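Local atomic coordinates of 2-hydroxyisobutanoyl-CoA mutase large subunit (Aquincola tertiaricarbonis, PDB entry 4R3U), a protein that catalyses, together with a small cobalamin-binding subunit, the reversible isomerisation of 2-hydroxyisobutyryl-CoA and (S)-3-hydroxybutyryl-CoA. Residues Thr127-Pro132 with Val175-Asn180; Glu108-Arg113 with Glu162-Asp167; Thr348-Gln353 with Lys475-Val480. All coordinates share one frame; numbering follows the deposited sequence.

Interaction 1 (Thr127-Pro132 with Val175-Asn180); sequences TDFDMP and VSFTIN. With 3KK (S-{(3R,5R,9R)-1-[(2R,3S,4R,5R)-5-(6-amino-9H-purin-9-yl)-4-hydroxy-3-(phosphonooxy)tetrahydrofuran-2-yl]-3,5,9-trihydroxy-8,8-dimethyl-3,5-dioxido-10,14-dioxo-2,4,6-trioxa-11,15-diaza-3lambda~5~,5lambda~5~-diphosphaheptadecan-17-yl} 2-hydroxy-2-methylpropanethioate), chain F.
Thr127 and Phe177 pair on the adjacent parallel strands 125-128 and 175-178 of the TIM barrel, whose ends line the pocket for the acyl-CoA. Thr178 N donates to Thr127 O at 2.7 Å, nearly straight. Ser176 O accepts Thr127 OG1 at 3.0 Å and, weakly, Thr127 N. Thr127 and Phe177 lie side by side on the face turned to the helices. Asp128 and Thr178 are on the pocket face, where Thr178 OG1 gives its proton to Asp128 OD1 at 2.8 Å. Asp128 OD2 is 2.4 Å from O3, the substrate hydroxyl, while Thr178 CG2 lies 3.4 Å from the thioester carbon C1. One water joins Thr127 N, Ser176 OG and Thr178 OG1; another bridges Phe129 N and Thr178 O. Next along the chain, Phe129 turns its edge toward the face of Phe177 in an offset edge-to-face pair, planes at 71°, and Ile179 CD1 lies over one face of the Phe129 ring. Phe129 O also bonds cobalamin. An alanine at Asp128 would probably leave Thr178 OG1 without its carboxylate acceptor and the substrate hydroxyl without its close oxygen neighbour. Thr178 OG1 grips one oxygen and the other faces the substrate hydroxyl, at a modelled distance too short to be read literally; the bond to Thr178 would limit how the carboxylate turns, consistent with the inferred part of Asp128 in stereospecificity.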
loop_
_atom_site.group_PDB
_atom_site.type_symbol
_atom_site.label_atom_id
_atom_site.label_comp_id
_atom_site.label_asym_id
_atom_site.label_seq_id
_atom_site.Cartn_x
_atom_site.Cartn_y
_atom_site.Cartn_z
ATOM N N THR A 127 -25.016 0.869 -1.238
ATOM C CA THR A 127 -25.882 -0.274 -0.977
ATOM C C THR A 127 -25.867 -1.261 -2.140
ATOM O O THR A 127 -26.115 -0.870 -3.293
ATOM C CB THR A 127 -27.328 0.198 -0.702
ATOM O OG1 THR A 127 -27.336 1.478 -0.041
ATOM C CG2 THR A 127 -28.161 -0.853 0.054
ATOM N N ASP A 128 -25.571 -2.534 -1.824
ATOM C CA ASP A 128 -25.652 -3.674 -2.725
ATOM C C ASP A 128 -26.856 -4.504 -2.392
ATOM O O ASP A 128 -27.145 -4.757 -1.227
ATOM C CB ASP A 128 -24.376 -4.518 -2.752
ATOM C CG ASP A 128 -23.438 -3.992 -3.825
ATOM O OD1 ASP A 128 -23.474 -2.759 -4.084
ATOM O OD2 ASP A 128 -22.605 -4.801 -4.346
ATOM N N PHE A 129 -27.566 -4.920 -3.424
ATOM C CA PHE A 129 -28.841 -5.639 -3.333
ATOM C C PHE A 129 -28.705 -7.112 -3.679
ATOM O O PHE A 129 -27.733 -7.515 -4.324
ATOM C CB PHE A 129 -29.889 -4.943 -4.222
ATOM C CG PHE A 129 -30.064 -3.476 -3.859
ATOM C CD1 PHE A 129 -30.977 -3.086 -2.877
ATOM C CD2 PHE A 129 -29.274 -2.495 -4.454
ATOM C CE1 PHE A 129 -31.089 -1.745 -2.492
ATOM C CE2 PHE A 129 -29.372 -1.162 -4.051
ATOM C CZ PHE A 129 -30.296 -0.792 -3.087
ATOM N N ASP A 130 -29.656 -7.929 -3.205
ATOM C CA ASP A 130 -29.644 -9.337 -3.513
ATOM C C ASP A 130 -30.081 -9.573 -4.983
ATOM O O ASP A 130 -30.581 -8.654 -5.644
ATOM C CB ASP A 130 -30.497 -10.118 -2.507
ATOM C CG ASP A 130 -31.971 -9.808 -2.473
ATOM O OD1 ASP A 130 -32.460 -9.144 -3.402
ATOM O OD2 ASP A 130 -32.651 -10.307 -1.572
ATOM N N MET A 131 -29.923 -10.803 -5.458
ATOM C CA MET A 131 -30.291 -11.189 -6.807
ATOM C C MET A 131 -31.749 -10.972 -7.127
ATOM O O MET A 131 -31.999 -10.348 -8.155
ATOM C CB MET A 131 -29.830 -12.617 -7.130
ATOM C CG MET A 131 -28.326 -12.799 -7.129
ATOM S SD MET A 131 -27.402 -11.438 -7.895
ATOM C CE MET A 131 -27.803 -11.586 -9.599
ATOM N N PRO A 132 -32.734 -11.389 -6.281
ATOM C CA PRO A 132 -34.149 -11.108 -6.623
ATOM C C PRO A 132 -34.402 -9.623 -6.940
ATOM O O PRO A 132 -34.947 -9.303 -8.003
ATOM C CB PRO A 132 -34.918 -11.587 -5.384
ATOM C CG PRO A 132 -34.060 -12.661 -4.826
ATOM C CD PRO A 132 -32.639 -12.201 -5.046
ATOM N N VAL A 175 -26.488 8.910 -0.368
ATOM C CA VAL A 175 -26.905 7.510 -0.439
ATOM C C VAL A 175 -26.885 6.956 -1.873
ATOM O O VAL A 175 -27.736 7.328 -2.696
ATOM C CB VAL A 175 -28.281 7.266 0.260
ATOM C CG1 VAL A 175 -28.722 5.801 0.147
ATOM C CG2 VAL A 175 -28.257 7.721 1.726
ATOM N N SER A 176 -25.965 6.002 -2.112
ATOM C CA SER A 176 -25.773 5.264 -3.356
ATOM C C SER A 176 -26.493 3.892 -3.318
ATOM O O SER A 176 -26.429 3.167 -2.316
ATOM C CB SER A 176 -24.279 5.055 -3.634
ATOM O OG SER A 176 -24.082 4.438 -4.899
ATOM N N PHE A 177 -27.150 3.543 -4.430
ATOM C CA PHE A 177 -27.858 2.274 -4.641
ATOM C C PHE A 177 -27.261 1.560 -5.860
ATOM O O PHE A 177 -27.288 2.101 -6.974
ATOM C CB PHE A 177 -29.359 2.515 -4.866
ATOM C CG PHE A 177 -30.189 2.949 -3.677
ATOM C CD1 PHE A 177 -29.846 2.557 -2.381
ATOM C CD2 PHE A 177 -31.346 3.707 -3.857
ATOM C CE1 PHE A 177 -30.640 2.924 -1.294
ATOM C CE2 PHE A 177 -32.149 4.071 -2.768
ATOM C CZ PHE A 177 -31.805 3.662 -1.500
ATOM N N THR A 178 -26.665 0.370 -5.648
ATOM C CA THR A 178 -26.105 -0.423 -6.756
ATOM C C THR A 178 -27.269 -1.229 -7.365
ATOM O O THR A 178 -27.373 -2.447 -7.181
ATOM C CB THR A 178 -24.993 -1.303 -6.278
ATOM O OG1 THR A 178 -24.056 -0.489 -5.603
ATOM C CG2 THR A 178 -24.336 -2.070 -7.397
ATOM N N ILE A 179 -28.151 -0.511 -8.050
ATOM C CA ILE A 179 -29.360 -1.052 -8.618
ATOM C C ILE A 179 -29.369 -0.740 -10.125
ATOM O O ILE A 179 -28.888 0.309 -10.535
ATOM C CB ILE A 179 -30.603 -0.541 -7.811
ATOM C CG1 ILE A 179 -31.903 -1.343 -8.134
ATOM C CG2 ILE A 179 -30.792 0.979 -7.932
ATOM C CD1 ILE A 179 -32.043 -2.662 -7.404
ATOM N N ASN A 180 -29.813 -1.697 -10.938
ATOM C CA ASN A 180 -29.741 -1.545 -12.382
ATOM C C ASN A 180 -31.065 -1.649 -13.184
ATOM O O ASN A 180 -31.703 -0.607 -13.334
ATOM C CB ASN A 180 -28.559 -2.336 -12.965
ATOM C CG ASN A 180 -27.241 -1.868 -12.408
ATOM O OD1 ASN A 180 -26.722 -0.842 -12.811
ATOM N ND2 ASN A 180 -26.685 -2.591 -11.436
HETATM C C4 3KK F . -21.794 -4.915 -7.948
HETATM C C3 3KK F . -20.756 -4.009 -7.294
HETATM C C2 3KK F . -19.349 -4.425 -7.717
HETATM O O3 3KK F . -20.882 -4.165 -5.891
HETATM C C1 3KK F . -20.967 -2.529 -7.641
HETATM O O1 3KK F . -21.273 -2.153 -8.775
HETATM S S1P 3KK F . -20.725 -1.454 -6.266
HETATM C C2P 3KK F . -21.082 0.188 -6.953
HETATM C C3P 3KK F . -21.201 1.201 -5.843
HETATM N N4P 3KK F . -21.390 2.512 -6.450
HETATM C C5P 3KK F . -21.075 3.644 -5.814
HETATM O O5P 3KK F . -20.618 3.698 -4.667
HETATM C C6P 3KK F . -21.342 4.896 -6.655
HETATM C C7P 3KK F . -21.107 6.180 -5.874
HETATM N N8P 3KK F . -21.279 7.345 -6.750
HETATM C C9P 3KK F . -21.315 8.589 -6.250
HETATM O O9P 3KK F . -21.236 8.821 -5.042
HETATM C CAP 3KK F . -21.582 9.731 -7.273
HETATM O OAP 3KK F . -22.512 9.330 -8.302
HETATM C CBP 3KK F . -20.325 10.502 -7.803
HETATM C CDP 3KK F . -20.769 11.732 -8.609
HETATM C CEP 3KK F . -19.469 9.624 -8.722
HETATM C CCP 3KK F . -19.458 11.028 -6.639
HETATM O O6A 3KK F . -20.300 11.768 -5.737
HETATM P P2A 3KK F . -19.926 12.134 -4.244
HETATM O O4A 3KK F . -19.319 10.969 -3.583
HETATM O O5A 3KK F . -21.123 12.758 -3.631
HETATM O O3A 3KK F . -18.750 13.225 -4.495
HETATM P P1A 3KK F . -18.898 14.721 -5.158
HETATM O O1A 3KK F . -20.158 14.883 -5.931
HETATM O O2A 3KK F . -17.622 15.022 -5.830
HETATM O O5B 3KK F . -18.940 15.553 -3.758
HETATM C C5B 3KK F . -20.162 15.886 -3.062
HETATM C C4B 3KK F . -20.324 17.415 -2.984
HETATM O O4B 3KK F . -19.093 18.073 -2.555
HETATM C C3B 3KK F . -20.680 18.001 -4.346
HETATM O O3B 3KK F . -21.616 19.087 -4.136
HETATM P P3B 3KK F . -23.167 19.021 -4.583
HETATM O O8A 3KK F . -23.069 18.820 -6.046
HETATM O O7A 3KK F . -23.692 17.884 -3.798
HETATM O O9A 3KK F . -23.662 20.351 -4.151
HETATM C C2B 3KK F . -19.352 18.524 -4.863
HETATM O O2B 3KK F . -19.524 19.595 -5.798
HETATM C C1B 3KK F . -18.677 18.991 -3.589
HETATM N N9A 3KK F . -17.187 18.959 -3.687
HETATM C C8A 3KK F . -16.381 17.911 -3.844
HETATM N N7A 3KK F . -15.128 18.353 -3.886
HETATM C C5A 3KK F . -15.145 19.682 -3.730
HETATM C C4A 3KK F . -16.434 20.055 -3.600
HETATM N N3A 3KK F . -16.779 21.358 -3.424
HETATM C C2A 3KK F . -15.782 22.357 -3.357
HETATM N N1A 3KK F . -14.437 21.915 -3.495
HETATM C C6A 3KK F . -14.163 20.608 -3.691
HETATM N N6A 3KK F . -12.906 20.182 -3.828
HETATM O O HOH W 1 -24.073 1.703 -4.025
HETATM O O HOH W 2 -26.435 -4.534 -5.789
#

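Interaction 2 (Glu108-Arg113 with Glu162-Asp167); sequences EDTNKR and EALLAD
Asn111 and Leu164 bring their backbones together, CA to CA 5.0 Å, where helix 107-119 passes the C-terminal end of helix 158-164; Glu108 and Ala163 come nearly as close. The carboxamide of Asn111 carries the polar part of the contact. Its CG, anti to the backbone N (chi1 178°), is carried toward the other segment, and ND2 beyond it serves two backbone carbonyls. One is Ala166 O, 2.8 Å away and met in the carbonyl plane on a lone pair. The other, Leu164 O at 3.0 Å, is approached from above its carbonyl plane, though it lies close to the plane of the amide itself. Leu165 is the first residue to leave helical geometry, and the two carbonyls accepting from ND2 stand on either side of it in sequence. On the same side chain, Asn111 OD1 accepts from Lys115, whose ammonium also bonds Asp167 and, weakly, Ala166 O; the amide is thereby held at both its polar atoms. Apolar contacts complete the interface. Leu164 CD1 lies alongside Thr110, 3.8 Å from its CG2, the two side chains pointing the same way, while Thr110 OG1 bonds Phe104 O. At the solvent-facing margin, Glu108 bends at chi2 (98°), and its CD rests 3.7 Å from Ala163 CB. The carboxylate itself is engaged by Arg508 in a salt bridge and by Thr106. These two helices lie on the outside of the barrel: Leu164 and Leu165 rest on Phe177 of strand 175-178, Leu165 reaches Tyr190 and Leu193 of helix 183-196, and Arg113 extends the other way to helix 390-405.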
loop_
_atom_site.group_PDB
_atom_site.type_symbol
_atom_site.label_atom_id
_atom_site.label_comp_id
_atom_site.label_asym_id
_atom_site.label_seq_id
_atom_site.Cartn_x
_atom_site.Cartn_y
_atom_site.Cartn_z
ATOM N N GLU A 108 -33.130 -3.694 7.919
ATOM C CA GLU A 108 -32.641 -3.608 9.310
ATOM C C GLU A 108 -31.230 -4.114 9.454
ATOM O O GLU A 108 -30.443 -3.504 10.175
ATOM C CB GLU A 108 -33.534 -4.432 10.245
ATOM C CG GLU A 108 -34.961 -3.935 10.337
ATOM C CD GLU A 108 -35.945 -4.672 9.457
ATOM O OE1 GLU A 108 -35.536 -5.160 8.381
ATOM O OE2 GLU A 108 -37.126 -4.779 9.856
ATOM N N ASP A 109 -30.906 -5.241 8.776
ATOM C CA ASP A 109 -29.591 -5.859 8.802
ATOM C C ASP A 109 -28.510 -4.941 8.189
ATOM O O ASP A 109 -27.497 -4.655 8.841
ATOM C CB ASP A 109 -29.630 -7.262 8.152
ATOM C CG ASP A 109 -30.609 -8.221 8.819
ATOM O OD1 ASP A 109 -30.744 -8.165 10.065
ATOM O OD2 ASP A 109 -31.236 -9.031 8.097
ATOM N N THR A 110 -28.755 -4.457 6.963
ATOM C CA THR A 110 -27.870 -3.534 6.223
ATOM C C THR A 110 -27.803 -2.162 6.921
ATOM O O THR A 110 -26.752 -1.525 6.889
ATOM C CB THR A 110 -28.302 -3.468 4.732
ATOM O OG1 THR A 110 -28.240 -4.787 4.208
ATOM C CG2 THR A 110 -27.409 -2.581 3.899
ATOM N N ASN A 111 -28.912 -1.721 7.566
ATOM C CA ASN A 111 -28.954 -0.460 8.320
ATOM C C ASN A 111 -27.944 -0.484 9.486
ATOM O O ASN A 111 -27.293 0.525 9.740
ATOM C CB ASN A 111 -30.368 -0.191 8.848
ATOM C CG ASN A 111 -30.496 1.052 9.676
ATOM O OD1 ASN A 111 -30.531 0.989 10.904
ATOM N ND2 ASN A 111 -30.560 2.207 9.025
ATOM N N LYS A 112 -27.818 -1.638 10.183
ATOM C CA LYS A 112 -26.880 -1.864 11.282
ATOM C C LYS A 112 -25.427 -1.696 10.747
ATOM O O LYS A 112 -24.619 -0.991 11.373
ATOM C CB LYS A 112 -27.119 -3.262 11.907
ATOM C CG LYS A 112 -26.209 -3.606 13.106
ATOM C CD LYS A 112 -26.116 -5.112 13.373
ATOM C CE LYS A 112 -24.811 -5.775 12.920
ATOM N NZ LYS A 112 -24.888 -6.399 11.563
ATOM N N ARG A 113 -25.125 -2.301 9.568
ATOM C CA ARG A 113 -23.822 -2.171 8.888
ATOM C C ARG A 113 -23.543 -0.718 8.444
ATOM O O ARG A 113 -22.412 -0.274 8.600
ATOM C CB ARG A 113 -23.697 -3.141 7.694
ATOM C CG ARG A 113 -22.306 -3.191 7.033
ATOM C CD ARG A 113 -21.172 -3.636 7.957
ATOM N NE ARG A 113 -21.265 -5.065 8.216
ATOM C CZ ARG A 113 -20.616 -5.985 7.519
ATOM N NH1 ARG A 113 -20.791 -7.263 7.783
ATOM N NH2 ARG A 113 -19.850 -5.634 6.493
ATOM N N GLU A 162 -37.522 2.012 4.317
ATOM C CA GLU A 162 -37.672 2.758 5.556
ATOM C C GLU A 162 -36.814 2.077 6.603
ATOM O O GLU A 162 -36.089 2.772 7.318
ATOM C CB GLU A 162 -39.145 2.805 5.987
ATOM C CG GLU A 162 -40.002 3.626 5.038
ATOM C CD GLU A 162 -41.509 3.499 5.156
ATOM O OE1 GLU A 162 -41.993 2.547 5.810
ATOM O OE2 GLU A 162 -42.208 4.338 4.548
ATOM N N ALA A 163 -36.822 0.710 6.627
ATOM C CA ALA A 163 -36.001 -0.135 7.518
ATOM C C ALA A 163 -34.541 0.048 7.186
ATOM O O ALA A 163 -33.738 0.207 8.102
ATOM C CB ALA A 163 -36.381 -1.604 7.380
ATOM N N LEU A 164 -34.212 0.088 5.876
ATOM C CA LEU A 164 -32.866 0.278 5.338
ATOM C C LEU A 164 -32.209 1.585 5.752
ATOM O O LEU A 164 -31.027 1.595 6.074
ATOM C CB LEU A 164 -32.877 0.168 3.793
ATOM C CG LEU A 164 -31.526 0.385 3.063
ATOM C CD1 LEU A 164 -30.650 -0.825 3.181
ATOM C CD2 LEU A 164 -31.731 0.728 1.618
ATOM N N LEU A 165 -32.944 2.675 5.652
ATOM C CA LEU A 165 -32.471 4.031 5.901
ATOM C C LEU A 165 -32.984 4.622 7.222
ATOM O O LEU A 165 -32.960 5.836 7.406
ATOM C CB LEU A 165 -32.814 4.930 4.676
ATOM C CG LEU A 165 -32.058 4.585 3.372
ATOM C CD1 LEU A 165 -32.714 5.201 2.168
ATOM C CD2 LEU A 165 -30.559 4.985 3.455
ATOM N N ALA A 166 -33.382 3.747 8.162
ATOM C CA ALA A 166 -33.855 4.142 9.485
ATOM C C ALA A 166 -32.760 4.910 10.206
ATOM O O ALA A 166 -31.598 4.508 10.157
ATOM C CB ALA A 166 -34.257 2.913 10.289
ATOM N N ASP A 167 -33.131 6.044 10.831
ATOM C CA ASP A 167 -32.228 6.930 11.583
ATOM C C ASP A 167 -31.072 7.517 10.728
ATOM O O ASP A 167 -30.036 7.895 11.273
ATOM C CB ASP A 167 -31.699 6.252 12.881
ATOM C CG ASP A 167 -32.712 5.380 13.607
ATOM O OD1 ASP A 167 -33.702 5.940 14.160
ATOM O OD2 ASP A 167 -32.539 4.144 13.596
#

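Interaction 3 (Thr348-Gln353 with Lys475-Val480); sequences TLTKPQ and KPVIGV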
loop_
_atom_site.group_PDB
_atom_site.type_symbol
_atom_site.label_atom_id
_atom_site.label_comp_id
_atom_site.label_asym_id
_atom_site.label_seq_id
_atom_site.Cartn_x
_atom_site.Cartn_y
_atom_site.Cartn_z
ATOM N N THR A 348 -8.155 -8.992 -8.652
ATOM C CA THR A 348 -6.724 -9.131 -8.333
ATOM C C THR A 348 -6.474 -9.825 -6.976
ATOM O O THR A 348 -5.344 -10.236 -6.679
ATOM C CB THR A 348 -6.025 -7.798 -8.314
ATOM O OG1 THR A 348 -6.568 -7.024 -7.263
ATOM C CG2 THR A 348 -6.089 -7.063 -9.626
ATOM N N LEU A 349 -7.512 -9.888 -6.139
ATOM C CA LEU A 349 -7.454 -10.416 -4.785
ATOM C C LEU A 349 -7.580 -11.927 -4.750
ATOM O O LEU A 349 -8.243 -12.520 -5.605
ATOM C CB LEU A 349 -8.486 -9.706 -3.882
ATOM C CG LEU A 349 -8.500 -8.148 -3.902
ATOM C CD1 LEU A 349 -9.426 -7.606 -2.856
ATOM C CD2 LEU A 349 -7.140 -7.563 -3.619
ATOM N N THR A 350 -6.914 -12.552 -3.770
ATOM C CA THR A 350 -6.814 -14.013 -3.638
ATOM C C THR A 350 -7.429 -14.645 -2.399
ATOM O O THR A 350 -7.553 -13.999 -1.365
ATOM C CB THR A 350 -5.327 -14.470 -3.774
ATOM O OG1 THR A 350 -4.600 -13.973 -2.672
ATOM C CG2 THR A 350 -4.660 -13.993 -5.063
ATOM N N LYS A 351 -7.800 -15.935 -2.527
ATOM C CA LYS A 351 -8.255 -16.820 -1.457
ATOM C C LYS A 351 -6.959 -17.286 -0.735
ATOM O O LYS A 351 -6.841 -17.008 0.459
ATOM C CB LYS A 351 -9.100 -18.008 -1.986
ATOM C CG LYS A 351 -9.795 -18.837 -0.887
ATOM C CD LYS A 351 -10.741 -19.882 -1.466
ATOM C CE LYS A 351 -11.417 -20.752 -0.421
ATOM N NZ LYS A 351 -12.622 -20.120 0.199
ATOM N N PRO A 352 -5.915 -17.848 -1.401
ATOM C CA PRO A 352 -4.680 -18.158 -0.654
ATOM C C PRO A 352 -4.002 -16.879 -0.161
ATOM O O PRO A 352 -4.050 -15.840 -0.851
ATOM C CB PRO A 352 -3.806 -18.881 -1.686
ATOM C CG PRO A 352 -4.310 -18.478 -2.985
ATOM C CD PRO A 352 -5.772 -18.223 -2.830
ATOM N N GLN A 353 -3.418 -16.928 1.056
ATOM C CA GLN A 353 -2.684 -15.810 1.659
ATOM C C GLN A 353 -3.490 -14.509 1.629
ATOM O O GLN A 353 -2.930 -13.427 1.370
ATOM C CB GLN A 353 -1.320 -15.639 0.959
ATOM C CG GLN A 353 -0.439 -16.876 1.020
ATOM C CD GLN A 353 0.937 -16.560 0.526
ATOM O OE1 GLN A 353 1.445 -17.203 -0.401
ATOM N NE2 GLN A 353 1.584 -15.610 1.200
ATOM N N LYS A 475 1.743 -14.098 -16.070
ATOM C CA LYS A 475 1.152 -13.044 -15.248
ATOM C C LYS A 475 1.327 -13.498 -13.815
ATOM O O LYS A 475 0.666 -14.467 -13.393
ATOM C CB LYS A 475 -0.334 -12.789 -15.552
ATOM C CG LYS A 475 -0.880 -11.609 -14.752
ATOM C CD LYS A 475 -2.392 -11.517 -14.789
ATOM C CE LYS A 475 -2.806 -10.145 -14.349
ATOM N NZ LYS A 475 -4.277 -9.977 -14.316
ATOM N N PRO A 476 2.225 -12.834 -13.056
ATOM C CA PRO A 476 2.446 -13.252 -11.663
ATOM C C PRO A 476 1.268 -12.914 -10.769
ATOM O O PRO A 476 0.700 -11.794 -10.818
ATOM C CB PRO A 476 3.712 -12.480 -11.247
ATOM C CG PRO A 476 4.239 -11.832 -12.506
ATOM C CD PRO A 476 3.069 -11.674 -13.409
ATOM N N VAL A 477 0.841 -13.927 -10.004
ATOM C CA VAL A 477 -0.231 -13.794 -9.015
ATOM C C VAL A 477 0.316 -14.442 -7.727
ATOM O O VAL A 477 0.396 -15.672 -7.625
ATOM C CB VAL A 477 -1.637 -14.295 -9.458
ATOM C CG1 VAL A 477 -2.655 -14.126 -8.330
ATOM C CG2 VAL A 477 -2.113 -13.550 -10.702
ATOM N N ILE A 478 0.774 -13.581 -6.788
ATOM C CA ILE A 478 1.346 -13.986 -5.506
ATOM C C ILE A 478 0.303 -14.832 -4.723
ATOM O O ILE A 478 -0.868 -14.440 -4.610
ATOM C CB ILE A 478 1.905 -12.762 -4.685
ATOM C CG1 ILE A 478 2.833 -11.800 -5.497
ATOM C CG2 ILE A 478 2.544 -13.176 -3.382
ATOM C CD1 ILE A 478 4.092 -12.378 -6.203
ATOM N N GLY A 479 0.737 -16.005 -4.267
ATOM C CA GLY A 479 -0.097 -16.943 -3.529
ATOM C C GLY A 479 -0.731 -17.980 -4.429
ATOM O O GLY A 479 -1.087 -19.064 -3.955
ATOM N N VAL A 480 -0.826 -17.672 -5.742
ATOM C CA VAL A 480 -1.475 -18.512 -6.751
ATOM C C VAL A 480 -0.474 -19.262 -7.682
ATOM O O VAL A 480 -0.627 -20.472 -7.875
ATOM C CB VAL A 480 -2.587 -17.709 -7.495
ATOM C CG1 VAL A 480 -3.223 -18.487 -8.653
ATOM C CG2 VAL A 480 -3.660 -17.234 -6.518
#
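The pyrrolidine ring of Pro352 meets Gly479 and Val480 through its CB and CG atoms. Pro352 CG lies 3.4 Å from Gly479 O and 3.8 Å from Val480 CG2, the proline and valine side chains crossing at a slant. Next to it, the side chain of Thr350 runs past those of Val477 and Val480 in the opposite direction; Thr350 CG2 is 3.7 Å from Val480 CG2 and 3.8 Å from Val477 CG1. Thr350 OG1, by contrast, donates to Pro352 O of its own segment at 2.7 Å. The partner 477-480 is a type II beta turn, closed by Val480 N to Val477 O at 3.0 Å, with Gly479 at its third position (phi 94°). A side chain on Gly479 would be jammed against the carbonyl oxygen of Ile478 and would come up against Pro352 O. Arg360 of helix 357-370 spans the contact, bonding both Thr350 OG1 and Ile478 O. Subunits meet here as well: Glu406 of the second copy of this protein accepts from Ile478 N, and Asp127 of the small subunit packs on Pro352 and Val480.

How the interactions relate
Interactions 1 and 2 are adjoining layers of one region, their centres 14 Å apart and their segments alternating along the chain. Helix 158-164 lies in the connection between strands 125-128 and 175-178, and its Leu164 joins the two contacts: Leu164 CD2 lies 3.8 Å from Phe177 CE1, and Leu164 CD1 4.0 Å from Thr127 CG2. Interaction 1 touches the acyl-CoA directly, whereas in interaction 2 the side chain of Thr110 stays about 7 Å from the bound 5'-deoxyadenosine. Interaction 3 stands apart, with its centre 28 Å from that of interaction 1 and 35 Å from that of interaction 2. Its Thr350 side chain stays about 8 Å from cobalamin, which interaction 1 contacts directly.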